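Local coordinates for aldose 1-epimerase (Escherichia coli, PDB 3NRE), which probably interconverts the alpha and beta anomers of aldose sugars, as a putative aldose 1-epimerase (mutarotase) of the galactose mutarotase clan, at residues T129-V134 against T281-L286; Q161-G166 against D188-A193. One frame throughout, in Å; residues are numbered along the deposited sequence. Where two conformers were deposited one is given.

Contact 1 of 2, residues T129-V134 against T281-L286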
ATOM      1  N   THR A 129       8.948 -11.065   0.607  1.00 25.32           N
ATOM      2  CA  THR A 129       8.541 -10.548   1.915  1.00 29.31           C
ATOM      3  C   THR A 129       9.065  -9.105   2.044  1.00 27.69           C
ATOM      4  O   THR A 129      10.243  -8.819   1.816  1.00 29.86           O
ATOM      5  CB  THR A 129       9.088 -11.422   3.075  1.00 31.17           C
ATOM      6  OG1 THR A 129       8.694 -12.791   2.882  1.00 33.48           O
ATOM      7  CG2 THR A 129       8.573 -10.944   4.436  1.00 32.95           C
ATOM      8  N   VAL A 130       8.181  -8.204   2.436  1.00 24.69           N
ATOM      9  CA  VAL A 130       8.511  -6.798   2.612  1.00 24.31           C
ATOM     10  C   VAL A 130       8.066  -6.412   4.023  1.00 26.92           C
ATOM     11  O   VAL A 130       6.966  -6.762   4.421  1.00 28.42           O
ATOM     12  CB  VAL A 130       7.780  -5.882   1.604  1.00 23.83           C
ATOM     13  CG1 VAL A 130       8.283  -4.460   1.795  1.00 27.08           C
ATOM     14  CG2 VAL A 130       7.970  -6.351   0.110  1.00 26.20           C
ATOM     15  N   THR A 131       8.952  -5.757   4.764  1.00 23.91           N
ATOM     16  CA  THR A 131       8.752  -5.405   6.156  0.60 29.05           C
ATOM     17  C   THR A 131       8.982  -3.884   6.349  1.00 29.24           C
ATOM     18  O   THR A 131      10.049  -3.357   5.978  1.00 29.33           O
ATOM     19  CB  THR A 131       9.754  -6.260   6.993  0.60 32.11           C
ATOM     20  OG1 THR A 131       9.529  -7.659   6.725  0.60 26.69           O
ATOM     21  CG2 THR A 131       9.679  -5.990   8.520  0.60 36.39           C
ATOM     22  N   LEU A 132       7.999  -3.181   6.919  1.00 26.41           N
ATOM     23  CA  LEU A 132       8.141  -1.783   7.300  1.00 27.02           C
ATOM     24  C   LEU A 132       8.168  -1.687   8.830  1.00 29.84           C
ATOM     25  O   LEU A 132       7.305  -2.281   9.482  1.00 31.47           O
ATOM     26  CB  LEU A 132       6.954  -0.976   6.788  1.00 23.22           C
ATOM     27  CG  LEU A 132       6.947  -0.446   5.347  1.00 25.64           C
ATOM     28  CD1 LEU A 132       5.532  -0.009   5.062  1.00 25.85           C
ATOM     29  CD2 LEU A 132       8.004   0.695   5.150  1.00 24.27           C
ATOM     30  N   SER A 133       9.159  -0.970   9.373  1.00 28.04           N
ATOM     31  CA  SER A 133       9.308  -0.709  10.793  1.00 32.06           C
ATOM     32  C   SER A 133       9.543   0.779  10.972  1.00 31.55           C
ATOM     33  O   SER A 133      10.495   1.327  10.393  1.00 31.05           O
ATOM     34  CB  SER A 133      10.490  -1.479  11.400  1.00 36.74           C
ATOM     35  OG  SER A 133      10.425  -2.852  11.055  1.00 45.79           O
ATOM     36  N   VAL A 134       8.685   1.428  11.777  1.00 29.73           N
ATOM     37  CA  VAL A 134       8.692   2.875  11.901  1.00 29.01           C
ATOM     38  C   VAL A 134       8.831   3.241  13.351  1.00 34.09           C
ATOM     39  O   VAL A 134       8.185   2.622  14.193  1.00 34.93           O
ATOM     40  CB  VAL A 134       7.413   3.512  11.270  1.00 28.58           C
ATOM     41  CG1 VAL A 134       6.118   2.951  11.853  1.00 30.15           C
ATOM     42  CG2 VAL A 134       7.409   5.043  11.403  1.00 30.29           C
ATOM     43  N   THR A 281       5.894  -2.517  13.542  1.00 34.57           N
ATOM     44  CA  THR A 281       6.354  -3.214  12.341  0.70 35.01           C
ATOM     45  C   THR A 281       5.189  -3.960  11.709  1.00 36.40           C
ATOM     46  O   THR A 281       4.297  -4.462  12.407  1.00 34.64           O
ATOM     47  CB  THR A 281       7.496  -4.217  12.684  0.70 37.24           C
ATOM     48  OG1 THR A 281       8.590  -3.521  13.300  0.70 43.17           O
ATOM     49  CG2 THR A 281       7.989  -4.932  11.426  0.70 32.20           C
ATOM     50  N   SER A 282       5.155  -3.990  10.379  1.00 31.81           N
ATOM     51  CA  SER A 282       4.174  -4.828   9.663  1.00 32.57           C
ATOM     52  C   SER A 282       4.904  -5.518   8.526  1.00 31.53           C
ATOM     53  O   SER A 282       5.898  -5.003   8.075  1.00 27.64           O
ATOM     54  CB  SER A 282       2.991  -4.034   9.118  1.00 34.05           C
ATOM     55  OG  SER A 282       3.392  -3.041   8.233  1.00 38.10           O
ATOM     56  N   GLU A 283       4.379  -6.644   8.052  1.00 31.19           N
ATOM     57  CA  GLU A 283       4.982  -7.382   6.964  1.00 29.32           C
ATOM     58  C   GLU A 283       3.902  -7.724   5.934  1.00 32.31           C
ATOM     59  O   GLU A 283       2.766  -8.016   6.292  1.00 32.47           O
ATOM     60  CB  GLU A 283       5.609  -8.661   7.540  1.00 30.70           C
ATOM     61  CG  GLU A 283       6.242  -9.591   6.544  1.00 37.15           C
ATOM     62  CD  GLU A 283       6.540 -10.954   7.151  1.00 49.27           C
ATOM     63  OE1 GLU A 283       7.443 -11.004   8.019  1.00 45.33           O
ATOM     64  OE2 GLU A 283       5.861 -11.947   6.762  1.00 46.87           O
HETATM   65  N   MSE A 284       4.256  -7.693   4.649  1.00 25.33           N
HETATM   66  CA  MSE A 284       3.384  -8.192   3.598  1.00 28.49           C
HETATM   67  C   MSE A 284       4.198  -9.241   2.874  1.00 29.74           C
HETATM   68  O   MSE A 284       5.349  -8.960   2.542  1.00 30.24           O
HETATM   69  CB  MSE A 284       3.051  -7.054   2.643  1.00 27.53           C
HETATM   70  CG  MSE A 284       2.379  -7.476   1.331  1.00 28.87           C
HETATM   71 SE   MSE A 284       1.955  -6.095   0.113  0.75 26.04          SE
HETATM   72  CE  MSE A 284       3.696  -5.544  -0.492  1.00 26.58           C
ATOM     73  N   SER A 285       3.615 -10.407   2.600  1.00 28.51           N
ATOM     74  CA  SER A 285       4.261 -11.346   1.727  1.00 27.99           C
ATOM     75  C   SER A 285       3.409 -11.615   0.500  1.00 31.79           C
ATOM     76  O   SER A 285       2.167 -11.607   0.570  1.00 28.04           O
ATOM     77  CB  SER A 285       4.626 -12.622   2.462  1.00 36.03           C
ATOM     78  OG  SER A 285       3.497 -13.423   2.786  1.00 35.73           O
ATOM     79  N   LEU A 286       4.088 -11.787  -0.641  1.00 27.43           N
ATOM     80  CA  LEU A 286       3.419 -12.156  -1.885  1.00 27.51           C
ATOM     81  C   LEU A 286       4.027 -13.456  -2.369  1.00 28.49           C
ATOM     82  O   LEU A 286       5.193 -13.495  -2.714  1.00 28.53           O
ATOM     83  CB  LEU A 286       3.610 -11.050  -2.936  1.00 26.56           C
ATOM     84  CG  LEU A 286       3.114  -9.635  -2.576  1.00 27.37           C
ATOM     85  CD1 LEU A 286       3.521  -8.636  -3.673  1.00 28.30           C
ATOM     86  CD2 LEU A 286       1.613  -9.638  -2.318  1.00 28.47           C
TER

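Contact 2 of 2, residues Q161-G166 against D188-A193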
ATOM      1  N   GLN A 161      -9.961 -12.366  -4.386  1.00 31.23           N
ATOM      2  CA  GLN A 161     -10.706 -12.848  -3.228  0.60 32.06           C
ATOM      3  C   GLN A 161     -10.055 -12.250  -1.990  1.00 28.39           C
ATOM      4  O   GLN A 161      -8.854 -12.356  -1.798  1.00 30.81           O
ATOM      5  CB  GLN A 161     -10.699 -14.357  -3.123  0.60 33.11           C
ATOM      6  CG  GLN A 161     -11.618 -14.871  -2.002  0.60 37.58           C
ATOM      7  CD  GLN A 161     -11.587 -16.383  -1.870  0.60 38.25           C
ATOM      8  OE1 GLN A 161     -10.721 -17.058  -2.452  0.60 43.07           O
ATOM      9  NE2 GLN A 161     -12.516 -16.924  -1.110  0.60 43.55           N
ATOM     10  N   ALA A 162     -10.852 -11.545  -1.199  1.00 29.89           N
ATOM     11  CA  ALA A 162     -10.353 -10.830  -0.030  1.00 28.26           C
ATOM     12  C   ALA A 162     -11.549 -10.590   0.912  1.00 29.72           C
ATOM     13  O   ALA A 162     -12.438  -9.809   0.610  1.00 29.53           O
ATOM     14  CB  ALA A 162      -9.722  -9.475  -0.435  1.00 26.61           C
ATOM     15  N   GLN A 163     -11.586 -11.318   2.013  1.00 31.18           N
ATOM     16  CA  GLN A 163     -12.676 -11.223   2.995  1.00 31.93           C
ATOM     17  C   GLN A 163     -13.038  -9.795   3.355  1.00 32.98           C
ATOM     18  O   GLN A 163     -12.159  -8.984   3.541  1.00 31.19           O
ATOM     19  CB  GLN A 163     -12.272 -11.997   4.256  1.00 34.84           C
ATOM     20  CG  GLN A 163     -13.236 -11.876   5.437  1.00 38.07           C
ATOM     21  CD  GLN A 163     -12.700 -12.630   6.650  1.00 46.37           C
ATOM     22  OE1 GLN A 163     -12.602 -13.860   6.625  1.00 48.48           O
ATOM     23  NE2 GLN A 163     -12.314 -11.892   7.697  1.00 41.78           N
ATOM     24  N   ALA A 164     -14.336  -9.497   3.441  1.00 33.50           N
ATOM     25  CA  ALA A 164     -14.816  -8.185   3.827  1.00 34.37           C
ATOM     26  C   ALA A 164     -16.210  -8.288   4.398  1.00 34.48           C
ATOM     27  O   ALA A 164     -17.040  -9.054   3.899  1.00 38.98           O
ATOM     28  CB  ALA A 164     -14.803  -7.201   2.636  1.00 31.91           C
ATOM     29  N   SER A 165     -16.451  -7.536   5.465  1.00 35.56           N
ATOM     30  CA  SER A 165     -17.766  -7.516   6.102  1.00 38.17           C
ATOM     31  C   SER A 165     -18.511  -6.216   5.879  1.00 39.38           C
ATOM     32  O   SER A 165     -19.604  -6.042   6.445  1.00 37.72           O
ATOM     33  CB  SER A 165     -17.610  -7.772   7.613  1.00 40.77           C
ATOM     34  OG  SER A 165     -16.918  -6.695   8.212  1.00 41.57           O
ATOM     35  N   GLY A 166     -17.887  -5.286   5.129  1.00 31.79           N
ATOM     36  CA  GLY A 166     -18.492  -4.030   4.805  1.00 30.59           C
ATOM     37  C   GLY A 166     -17.517  -3.152   4.079  1.00 29.17           C
ATOM     38  O   GLY A 166     -16.373  -3.533   3.909  1.00 29.32           O
ATOM     39  N   ASP A 188     -18.014  -7.356  -4.011  1.00 31.99           N
ATOM     40  CA  ASP A 188     -17.975  -8.411  -2.993  1.00 32.89           C
ATOM     41  C   ASP A 188     -16.952  -9.465  -3.386  1.00 33.96           C
ATOM     42  O   ASP A 188     -17.216 -10.323  -4.257  1.00 35.61           O
ATOM     43  CB  ASP A 188     -19.377  -9.061  -2.837  1.00 36.55           C
ATOM     44  CG  ASP A 188     -19.460  -9.997  -1.631  1.00 44.66           C
ATOM     45  OD1 ASP A 188     -18.400 -10.473  -1.178  1.00 39.87           O
ATOM     46  OD2 ASP A 188     -20.596 -10.294  -1.149  1.00 52.60           O
ATOM     47  N   PHE A 189     -15.777  -9.394  -2.744  1.00 33.16           N
ATOM     48  CA  PHE A 189     -14.654 -10.258  -3.039  1.00 31.94           C
ATOM     49  C   PHE A 189     -14.474 -11.338  -1.982  1.00 32.88           C
ATOM     50  O   PHE A 189     -13.410 -11.954  -1.896  1.00 32.45           O
ATOM     51  CB  PHE A 189     -13.367  -9.428  -3.198  1.00 30.39           C
ATOM     52  CG  PHE A 189     -13.517  -8.325  -4.200  1.00 31.33           C
ATOM     53  CD1 PHE A 189     -13.681  -8.626  -5.543  1.00 34.77           C
ATOM     54  CD2 PHE A 189     -13.595  -7.007  -3.798  1.00 30.26           C
ATOM     55  CE1 PHE A 189     -13.852  -7.561  -6.489  1.00 32.36           C
ATOM     56  CE2 PHE A 189     -13.793  -5.971  -4.715  1.00 30.27           C
ATOM     57  CZ  PHE A 189     -13.930  -6.262  -6.065  1.00 32.66           C
ATOM     58  N   ASN A 190     -15.514 -11.613  -1.192  1.00 36.04           N
ATOM     59  CA  ASN A 190     -15.416 -12.746  -0.248  1.00 38.25           C
ATOM     60  C   ASN A 190     -15.159 -14.089  -0.948  1.00 36.89           C
ATOM     61  O   ASN A 190     -14.398 -14.922  -0.466  1.00 40.64           O
ATOM     62  CB  ASN A 190     -16.655 -12.834   0.650  1.00 38.82           C
ATOM     63  CG  ASN A 190     -16.670 -11.753   1.714  1.00 41.24           C
ATOM     64  OD1 ASN A 190     -16.004 -11.884   2.749  1.00 39.77           O
ATOM     65  ND2 ASN A 190     -17.369 -10.648   1.436  1.00 34.24           N
ATOM     66  N   GLN A 191     -15.803 -14.274  -2.101  1.00 43.32           N
ATOM     67  CA  GLN A 191     -15.492 -15.395  -3.039  1.00 43.70           C
ATOM     68  C   GLN A 191     -14.809 -14.751  -4.275  1.00 43.42           C
ATOM     69  O   GLN A 191     -15.075 -13.586  -4.584  1.00 40.16           O
ATOM     70  CB  GLN A 191     -16.772 -16.134  -3.455  1.00 50.06           C
ATOM     71  CG  GLN A 191     -17.434 -17.012  -2.340  1.00 57.35           C
ATOM     72  CD  GLN A 191     -16.431 -17.974  -1.682  1.00 63.25           C
ATOM     73  OE1 GLN A 191     -16.085 -17.818  -0.505  1.00 58.34           O
ATOM     74  NE2 GLN A 191     -15.920 -18.937  -2.462  1.00 59.17           N
ATOM     75  N   PRO A 192     -13.932 -15.492  -4.982  1.00 42.39           N
ATOM     76  CA  PRO A 192     -13.254 -14.915  -6.133  1.00 41.02           C
ATOM     77  C   PRO A 192     -14.202 -14.193  -7.092  1.00 40.53           C
ATOM     78  O   PRO A 192     -15.243 -14.760  -7.465  1.00 44.56           O
ATOM     79  CB  PRO A 192     -12.630 -16.125  -6.822  1.00 42.29           C
ATOM     80  CG  PRO A 192     -12.517 -17.159  -5.749  1.00 46.53           C
ATOM     81  CD  PRO A 192     -13.671 -16.936  -4.836  1.00 46.16           C
ATOM     82  N   ALA A 193     -13.850 -12.976  -7.503  1.00 36.01           N
ATOM     83  CA  ALA A 193     -14.736 -12.195  -8.353  1.00 35.91           C
ATOM     84  C   ALA A 193     -13.899 -11.337  -9.297  1.00 33.48           C
ATOM     85  O   ALA A 193     -12.816 -10.945  -8.948  1.00 31.08           O
ATOM     86  CB  ALA A 193     -15.626 -11.297  -7.484  1.00 36.71           C
TER

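Contact 1 of 2, residues T129-V134 against T281-L286
Thr129 lays its methyl CG2 over CG and CD of Glu283, with CG2 3.4 Å from CD of Glu283. CG of Glu283 lies anti to its backbone N (chi1 178°) and the side chain stays extended beyond it. The two side chains cross obliquely. In the conformers given, Thr131 OG1 reaches CG of Glu283 as well, 3.8 Å away. Its methyl turns to the other neighbour, and CG2 of Thr131 lies 3.5 Å from CG2 of Thr281. At the end of this row the hydroxyls of Ser133 and Thr281 form a hydrogen bond, OG to OG1, at 3.0 Å. Either may be the donor.

The opposite face carries Val130, Leu132, Ser282 and Met284, a selenomethionine. These pack on Trp148 of strand 142-153. Ser282 OG bonds to Thr146 OG1 of that strand. Val130 and Met284 only graze each other, CG2 to CE 4.4 Å.

Four backbone bonds, among them Val130 N to Met284 O at 2.9 Å, join the hydrogen-bonded antiparallel pairs Val130-Met284 and Leu132-Ser282. The threonine, serine and glutamate face is polar and largely partly exposed, while the other is buried, which is the chemistry of a sheet covered on one side.

Contact 2 of 2, residues Q161-G166 against D188-A193
An Asx turn at Asp188 shapes the loop that meets residues 161-164, near the edge of the sheet. OD1 of Asp188 accepts the backbone N of Asn190 at 3.1 Å, nearly in line with its own C-O bond. It also takes ND2 of Asn190 at 2.8 Å, on the syn side but tilted well out of the carboxylate plane. Two bonds thus grip this carboxylate oxygen.

The Asn190 amide reaches across to Ala164 with both ends. Its ND2 gives a hydrogen bond to Ala164 O at 3.0 Å, in the carbonyl plane and on a lone pair. Its OD1 accepts Ala164 N at 3.0 Å, but this donor sits above the plane of the side-chain carbonyl, 43° out of it. These two bonds, with that from ND2 to Asp188, set the rotation of the amide.

The backbone carries the next bond, from Ala162 N to Phe189 O at 2.7 Å. In the conformer given, Gln161 runs extended over the loop, CG anti to the backbone N (chi1 -173°). Its NE2 donates to Asn190 O at 2.8 Å, and its CD rests 3.7 Å from CD of Pro192, the two side chains pointing the same way. The Phe189 ring leads away to Ile160, Tyr233 and Ile235.

The motif is an Asx turn at Asp188 that presents the Asn190 amide to both backbone groups of Ala164, beside the sheet edge.

In the fold
After the strands from 4-9 to 114-123, the chain reaches strand 127-136, which holds one side of contact 1. It then passes strand 142-153 and enters strand 159-162. Contact 2 closes a short loop here: residues 161-166 are met again by 188-193, after the hairpin of strands 166-170 and 176-180. Much later strand 279-290 returns beside strand 127-136, and contact 1 closes a long loop that encloses contact 2 entirely. The two contacts do not touch; it is about 23 Å between their centres. Both reach the same antiparallel sheet. Contact 1 joins neighbouring strands in its middle, whereas contact 2 lies near its edge strand 193-194.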